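Putative aminopeptidase (Leishmania major, PDB 5NTH) is an M17 leucyl aminopeptidase, a manganese-binding metalloenzyme that removes N-terminal residues from peptides. Local coordinates at the interface of chains A and B. Sequence-based numbering; all coordinates share one arbitrary frame. Chains: chain A/B, Putative aminopeptidase.

The interface of chains A and B. Residues chain A 461-464; chain B 108-109, 111-112.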
# COMPACT_ATOMS: atom_id res chain seq x y z
N TYR A 461 1.86 -13.37 -29.88
CA TYR A 461 1.21 -14.70 -29.94
C TYR A 461 2.33 -15.73 -29.76
O TYR A 461 3.24 -15.84 -30.60
CB TYR A 461 0.47 -14.92 -31.26
CG TYR A 461 -0.23 -16.27 -31.36
CD1 TYR A 461 -1.52 -16.44 -30.89
CD2 TYR A 461 0.40 -17.38 -31.95
CE1 TYR A 461 -2.16 -17.66 -30.99
CE2 TYR A 461 -0.22 -18.61 -32.03
CZ TYR A 461 -1.49 -18.74 -31.55
OH TYR A 461 -2.08 -19.93 -31.65
N CYS A 462 2.27 -16.48 -28.66
CA CYS A 462 3.33 -17.40 -28.30
C CYS A 462 2.84 -18.40 -27.27
O CYS A 462 3.32 -18.39 -26.15
CB CYS A 462 4.55 -16.63 -27.79
SG CYS A 462 6.03 -17.66 -27.79
N PRO A 463 1.89 -19.27 -27.65
CA PRO A 463 1.30 -20.25 -26.74
C PRO A 463 2.31 -21.11 -25.98
O PRO A 463 2.05 -21.48 -24.85
CB PRO A 463 0.47 -21.15 -27.66
CG PRO A 463 0.18 -20.32 -28.84
CD PRO A 463 1.43 -19.50 -29.03
N GLU A 464 3.45 -21.44 -26.59
CA GLU A 464 4.46 -22.21 -25.85
C GLU A 464 4.96 -21.48 -24.62
O GLU A 464 5.19 -22.10 -23.59
CB GLU A 464 5.64 -22.67 -26.70
CG GLU A 464 6.54 -21.58 -27.30
CD GLU A 464 6.21 -21.27 -28.74
OE1 GLU A 464 5.02 -21.35 -29.10
OE2 GLU A 464 7.13 -20.97 -29.52
N THR B 108 6.23 -25.12 -32.28
CA THR B 108 6.78 -23.78 -32.16
C THR B 108 5.85 -22.79 -32.86
O THR B 108 5.26 -23.10 -33.87
CB THR B 108 8.22 -23.77 -32.74
OG1 THR B 108 9.10 -24.29 -31.74
CG2 THR B 108 8.69 -22.38 -33.14
N SER B 109 5.72 -21.58 -32.32
CA SER B 109 4.88 -20.58 -32.94
C SER B 109 5.67 -19.55 -33.75
O SER B 109 6.91 -19.47 -33.68
CB SER B 109 4.00 -19.94 -31.91
OG SER B 109 4.81 -19.50 -30.86
N THR B 111 6.28 -16.52 -33.61
CA THR B 111 7.07 -15.49 -32.89
C THR B 111 8.31 -16.01 -32.15
O THR B 111 8.96 -15.24 -31.44
CB THR B 111 6.25 -14.79 -31.79
OG1 THR B 111 5.82 -15.75 -30.82
CG2 THR B 111 5.04 -14.06 -32.38
N ASN B 112 8.60 -17.29 -32.31
CA ASN B 112 9.70 -17.93 -31.63
C ASN B 112 10.68 -18.48 -32.64
O ASN B 112 10.36 -18.69 -33.81
CB ASN B 112 9.18 -19.07 -30.73
CG ASN B 112 10.20 -19.55 -29.69
OD1 ASN B 112 11.35 -19.08 -29.62
ND2 ASN B 112 9.78 -20.51 -28.86
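A:Glu464 meets B:Ser109 and B:Asn112 in a small polar patch of a two-fold symmetric interface between identical chains. The patch joins two subunits of the six-chain deposited assembly. M17 leucyl aminopeptidases are typically hexamers, so the contact probably belongs to the working enzyme. The two-fold repeats it with the chains exchanged. Chain A gives the start of helix 463-467 and the loop before it; chain B gives a loop.

The carboxylate of A:Glu464 receives donors on several sides. B:Ser109 OG donates to OE1 of A:Glu464 at 2.6 Å. This hydroxyl comes from the syn side, 34° out of the carboxylate plane. The backbone N of B:Ser109 gives a nearly straight bond to A:Glu464 OE2 at 3.2 Å, also on the syn side. One serine thus spans both carboxylate oxygens. Its OG lies between its own backbone N and carbonyl carbon (chi1 52°), which turns the hydroxyl toward OE1.

B:Asn112 takes the opposite side of OE2. Its amide ND2 reaches the anti lone pair of A:Glu464 OE2 at 2.8 Å, with that oxygen almost in the amide plane. The carboxylate and amide planes are turned modestly against each other. OE2 thus accepts from both the B:Ser109 backbone N and B:Asn112 ND2, with B:Ser109 OG also near it; together these bonds should limit rotation of the carboxylate. The A:Glu464 chain bends at chi2 to present both oxygens to chain B. The donors would probably stabilise a negative charge there.

The second grip is on the chain A backbone. B:Thr111 OG1 donates to the backbone O of A:Tyr461 at 2.6 Å, tilted 31° from the carbonyl plane. The phenol ring of A:Tyr461 takes no part in this bond; A:Pro463 CD lies over one of its faces, near the rim. Between the two grips, A:Cys462 SG lies 3.6 Å from B:Thr111 OG1 and 3.8 Å from B:Ser109 OG.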